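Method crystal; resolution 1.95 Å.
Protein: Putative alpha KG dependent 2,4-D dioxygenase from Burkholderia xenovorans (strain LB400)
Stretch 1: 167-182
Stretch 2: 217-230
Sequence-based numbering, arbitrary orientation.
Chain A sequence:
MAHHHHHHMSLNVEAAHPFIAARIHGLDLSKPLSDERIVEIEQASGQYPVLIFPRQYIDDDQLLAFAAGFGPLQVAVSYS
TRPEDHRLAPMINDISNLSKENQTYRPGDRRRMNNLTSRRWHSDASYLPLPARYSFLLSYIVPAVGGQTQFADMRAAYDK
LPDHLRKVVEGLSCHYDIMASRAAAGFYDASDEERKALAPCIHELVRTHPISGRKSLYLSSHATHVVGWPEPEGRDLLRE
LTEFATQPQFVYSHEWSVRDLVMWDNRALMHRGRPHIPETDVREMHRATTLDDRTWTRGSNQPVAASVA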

# COMPACT_ATOMS: atom_id res chain seq x y z
N LYS A 167 20.19 -8.25 2.44
CA LYS A 167 21.50 -7.63 2.52
C LYS A 167 21.39 -6.12 2.69
O LYS A 167 22.23 -5.50 3.36
CB LYS A 167 22.32 -7.98 1.27
CG LYS A 167 22.78 -9.44 1.20
CD LYS A 167 23.40 -9.74 -0.16
CE LYS A 167 24.24 -11.00 -0.15
NZ LYS A 167 23.50 -12.20 0.32
N VAL A 168 20.40 -5.51 2.05
CA VAL A 168 20.27 -4.06 2.07
C VAL A 168 19.85 -3.56 3.45
O VAL A 168 20.35 -2.54 3.93
CB VAL A 168 19.31 -3.59 0.96
CG1 VAL A 168 18.97 -2.11 1.12
CG2 VAL A 168 19.97 -3.79 -0.39
N VAL A 169 18.90 -4.25 4.11
CA VAL A 169 18.37 -3.71 5.36
C VAL A 169 19.37 -3.84 6.51
O VAL A 169 19.24 -3.13 7.52
CB VAL A 169 17.03 -4.37 5.74
CG1 VAL A 169 15.99 -4.15 4.65
CG2 VAL A 169 17.22 -5.86 6.06
N GLU A 170 20.33 -4.76 6.42
CA GLU A 170 21.24 -5.02 7.53
C GLU A 170 21.97 -3.75 7.97
O GLU A 170 22.70 -3.14 7.18
CB GLU A 170 22.25 -6.10 7.12
CG GLU A 170 22.72 -6.98 8.26
CD GLU A 170 21.56 -7.68 8.97
OE1 GLU A 170 21.69 -7.95 10.18
OE2 GLU A 170 20.51 -7.97 8.32
N GLY A 171 21.78 -3.36 9.22
CA GLY A 171 22.47 -2.22 9.81
C GLY A 171 21.88 -0.86 9.53
O GLY A 171 22.44 0.15 9.95
N LEU A 172 20.76 -0.79 8.82
CA LEU A 172 20.16 0.50 8.53
C LEU A 172 19.39 1.03 9.74
O LEU A 172 18.93 0.27 10.60
CB LEU A 172 19.21 0.40 7.34
CG LEU A 172 19.77 0.04 5.96
CD1 LEU A 172 18.64 0.11 4.97
CD2 LEU A 172 20.92 0.97 5.56
N SER A 173 19.25 2.35 9.79
CA SER A 173 18.37 3.02 10.72
C SER A 173 17.43 3.91 9.93
O SER A 173 17.75 4.34 8.81
CB SER A 173 19.14 3.83 11.78
OG SER A 173 19.86 2.97 12.63
N CYS A 174 16.27 4.18 10.51
CA CYS A 174 15.23 4.96 9.85
C CYS A 174 14.82 6.15 10.70
O CYS A 174 14.99 6.14 11.92
CB CYS A 174 13.99 4.12 9.58
SG CYS A 174 14.22 2.84 8.36
N HIS A 175 14.26 7.15 10.02
CA HIS A 175 13.65 8.31 10.66
C HIS A 175 12.18 8.01 10.95
O HIS A 175 11.47 7.51 10.07
CB HIS A 175 13.74 9.54 9.75
CG HIS A 175 15.14 9.99 9.45
ND1 HIS A 175 15.88 10.73 10.34
CD2 HIS A 175 15.90 9.88 8.34
CE1 HIS A 175 17.05 11.04 9.80
NE2 HIS A 175 17.09 10.52 8.59
N TYR A 176 11.73 8.31 12.18
CA TYR A 176 10.34 8.13 12.58
C TYR A 176 9.79 9.49 13.01
O TYR A 176 10.44 10.19 13.80
CB TYR A 176 10.21 7.09 13.71
CG TYR A 176 10.68 5.69 13.33
CD1 TYR A 176 12.04 5.40 13.21
CD2 TYR A 176 9.77 4.65 13.10
CE1 TYR A 176 12.48 4.13 12.86
CE2 TYR A 176 10.21 3.36 12.76
CZ TYR A 176 11.55 3.11 12.64
OH TYR A 176 11.99 1.85 12.28
N ASP A 177 8.62 9.86 12.48
CA ASP A 177 8.18 11.26 12.45
C ASP A 177 6.64 11.31 12.47
O ASP A 177 6.02 11.18 11.41
CB ASP A 177 8.75 11.94 11.21
CG ASP A 177 8.47 13.42 11.13
OD1 ASP A 177 7.66 13.96 11.91
OD2 ASP A 177 9.08 14.05 10.24
N ILE A 178 6.05 11.55 13.64
CA ILE A 178 4.59 11.48 13.74
C ILE A 178 3.93 12.59 12.92
O ILE A 178 2.89 12.37 12.29
CB ILE A 178 4.15 11.52 15.22
CG1 ILE A 178 2.64 11.30 15.35
CG2 ILE A 178 4.57 12.83 15.91
CD1 ILE A 178 2.16 9.97 14.83
N MET A 179 4.53 13.78 12.88
CA MET A 179 3.92 14.88 12.15
C MET A 179 3.95 14.61 10.65
O MET A 179 3.00 14.95 9.94
CB MET A 179 4.64 16.20 12.48
CG MET A 179 4.47 16.64 13.92
SD MET A 179 2.73 16.71 14.41
CE MET A 179 2.85 16.75 16.20
N ALA A 180 5.01 13.97 10.16
CA ALA A 180 5.04 13.58 8.76
C ALA A 180 3.98 12.53 8.44
O ALA A 180 3.31 12.61 7.40
CB ALA A 180 6.43 13.07 8.38
N SER A 181 3.79 11.54 9.33
CA SER A 181 2.79 10.51 9.05
C SER A 181 1.38 11.08 9.14
O SER A 181 0.49 10.69 8.36
CB SER A 181 2.94 9.32 10.00
OG SER A 181 2.59 9.66 11.34
N ARG A 182 1.14 11.99 10.08
CA ARG A 182 -0.15 12.66 10.14
C ARG A 182 -0.40 13.47 8.88
O ARG A 182 -1.51 13.46 8.34
CB ARG A 182 -0.23 13.55 11.38
CG ARG A 182 -0.42 12.79 12.68
CD ARG A 182 -0.46 13.78 13.82
NE ARG A 182 -0.49 13.13 15.13
CZ ARG A 182 -0.42 13.81 16.27
NH1 ARG A 182 -0.31 15.13 16.24
NH2 ARG A 182 -0.45 13.17 17.44
N LEU A 217 11.69 -6.63 11.23
CA LEU A 217 11.74 -5.31 10.61
C LEU A 217 10.96 -4.29 11.45
O LEU A 217 9.81 -4.54 11.83
CB LEU A 217 11.17 -5.35 9.19
CG LEU A 217 11.94 -6.17 8.14
CD1 LEU A 217 11.16 -6.34 6.82
CD2 LEU A 217 13.29 -5.50 7.90
N TYR A 218 11.57 -3.14 11.73
CA TYR A 218 10.88 -2.08 12.46
C TYR A 218 10.12 -1.18 11.48
O TYR A 218 10.41 0.00 11.31
CB TYR A 218 11.87 -1.27 13.29
CG TYR A 218 11.23 -0.53 14.44
CD1 TYR A 218 9.85 -0.49 14.58
CD2 TYR A 218 12.00 0.10 15.41
CE1 TYR A 218 9.25 0.16 15.64
CE2 TYR A 218 11.41 0.75 16.48
CZ TYR A 218 10.04 0.78 16.60
OH TYR A 218 9.44 1.42 17.66
N LEU A 219 9.09 -1.75 10.87
CA LEU A 219 8.27 -0.99 9.94
C LEU A 219 7.17 -0.26 10.70
O LEU A 219 6.73 -0.69 11.76
CB LEU A 219 7.65 -1.91 8.88
CG LEU A 219 8.66 -2.72 8.04
CD1 LEU A 219 7.94 -3.50 6.95
CD2 LEU A 219 9.73 -1.81 7.45
N SER A 220 6.75 0.88 10.15
CA SER A 220 5.65 1.64 10.73
C SER A 220 5.31 2.76 9.77
O SER A 220 6.20 3.31 9.11
CB SER A 220 6.03 2.22 12.11
OG SER A 220 4.92 2.84 12.72
N SER A 221 4.03 3.13 9.73
CA SER A 221 3.67 4.32 8.97
C SER A 221 4.44 5.54 9.46
O SER A 221 4.53 6.53 8.73
CB SER A 221 2.17 4.58 9.08
OG SER A 221 1.84 4.93 10.42
N HIS A 222 4.95 5.51 10.70
CA HIS A 222 5.71 6.63 11.24
C HIS A 222 7.09 6.77 10.62
O HIS A 222 7.66 7.85 10.69
CB HIS A 222 5.83 6.49 12.76
CG HIS A 222 4.52 6.26 13.45
ND1 HIS A 222 4.32 5.21 14.33
CD2 HIS A 222 3.35 6.94 13.39
CE1 HIS A 222 3.08 5.26 14.78
NE2 HIS A 222 2.47 6.29 14.23
N ALA A 223 7.63 5.69 10.06
CA ALA A 223 8.95 5.70 9.44
C ALA A 223 8.87 6.39 8.09
O ALA A 223 8.04 6.04 7.25
CB ALA A 223 9.48 4.27 9.28
N THR A 224 9.74 7.38 7.86
CA THR A 224 9.69 8.12 6.61
C THR A 224 10.77 7.71 5.62
O THR A 224 10.47 7.53 4.44
CB THR A 224 9.76 9.62 6.88
OG1 THR A 224 10.97 9.93 7.57
CG2 THR A 224 8.58 10.05 7.73
N HIS A 225 12.03 7.62 6.06
CA HIS A 225 13.13 7.30 5.15
C HIS A 225 14.31 6.79 5.97
O HIS A 225 14.24 6.63 7.19
CB HIS A 225 13.51 8.52 4.27
CG HIS A 225 13.98 9.73 5.02
ND1 HIS A 225 13.18 10.43 5.91
CD2 HIS A 225 15.15 10.42 4.95
CE1 HIS A 225 13.85 11.48 6.37
NE2 HIS A 225 15.04 11.50 5.79
N VAL A 226 15.41 6.51 5.26
CA VAL A 226 16.57 5.80 5.82
C VAL A 226 17.64 6.82 6.19
O VAL A 226 17.97 7.69 5.39
CB VAL A 226 17.10 4.77 4.81
CG1 VAL A 226 18.43 4.14 5.30
CG2 VAL A 226 16.05 3.67 4.57
N VAL A 227 18.19 6.69 7.41
CA VAL A 227 19.23 7.61 7.86
C VAL A 227 20.46 7.50 6.97
O VAL A 227 20.92 6.40 6.64
CB VAL A 227 19.62 7.32 9.33
CG1 VAL A 227 20.69 8.31 9.83
CG2 VAL A 227 18.40 7.37 10.25
N GLY A 228 21.01 8.65 6.57
CA GLY A 228 22.22 8.64 5.79
C GLY A 228 22.05 8.32 4.33
O GLY A 228 23.06 8.14 3.63
N TRP A 229 20.82 8.15 3.85
CA TRP A 229 20.43 7.97 2.47
C TRP A 229 19.64 9.18 2.00
O TRP A 229 18.89 9.77 2.79
CB TRP A 229 19.53 6.74 2.26
CG TRP A 229 20.23 5.42 2.30
CD1 TRP A 229 21.47 5.13 2.82
CD2 TRP A 229 19.69 4.19 1.83
NE1 TRP A 229 21.73 3.78 2.68
CE2 TRP A 229 20.65 3.18 2.07
CE3 TRP A 229 18.48 3.83 1.20
CZ2 TRP A 229 20.44 1.85 1.72
CZ3 TRP A 229 18.27 2.49 0.86
CH2 TRP A 229 19.25 1.53 1.13
N PRO A 230 19.71 9.50 0.71
CA PRO A 230 18.78 10.48 0.15
C PRO A 230 17.36 10.01 0.38
O PRO A 230 17.07 8.81 0.31
CB PRO A 230 19.14 10.52 -1.34
CG PRO A 230 20.53 9.92 -1.42
CD PRO A 230 20.58 8.91 -0.33
O HOH W 1 21.07 3.93 8.00
O HOH W 2 19.52 11.04 7.12
O HOH W 3 11.36 12.42 8.81

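Strands 173-176 and 223-226 pair antiparallel, their directions 143° apart. Val227 N donates to Ser173 O (2.8 Å), His175 N to His225 O (2.9 Å), and Thr224 N to His175 O (2.8 Å); Asp177 N to His222 O (2.9 Å) carries the ladder past the strand end. Between these bonds the chains draw close: CA of Cys174 lies 4.3 Å from CA of Val226, and CA of Tyr176 lies 4.2 Å from CA of Ala223. A type I turn, Ser220 to Ala223, leads into the second strand, and a type II turn, Val226 to Trp229, leaves it, with Gly228 taking the positive phi that glycine tolerates best.

The first strand alternates its side chains, but the second spends an extra residue: Thr224 and His225 lie opposite His175 alone. Thr224, at phi/psi -103/-48, departs from extended geometry and points its CA-to-CB bond sideways, so Ala223 and Val226, three apart, come to the same face as Cys174 and Tyr176. Of these four, only Ala223 is partly exposed; the rest are buried. There a small residue serves a large one: the methyl of Ala223 sits over the Tyr176 ring, its CB 3.7 Å from Tyr176 CE2. The ring reaches on until Tyr176 OH donates to Tyr218 O (2.6 Å), so the buried hydroxyl has a partner.

The other face carries His175 and His225, whose rings form an offset stack with centroids 4.2 Å apart. Val227 CG2 covers a face of the His175 ring, 3.9 Å from its centroid. Beside the stack, Thr224 OG1 and His225 ND1 share a hydrogen bond of 2.8 Å. Water 2 bridges His175 NE2 and Gly228 N, while water 3 links Asp177 OD2 with Thr224 OG1.

Asp177 also caps the following helix, its OD1 accepting from Ala180 N (3.2 Å). Before the first strand, Leu172 CD2 lies 4.0 Å from both Val226 CG1 and Trp229 CZ2, an apolar closure. Together the stretches bury 986 Å².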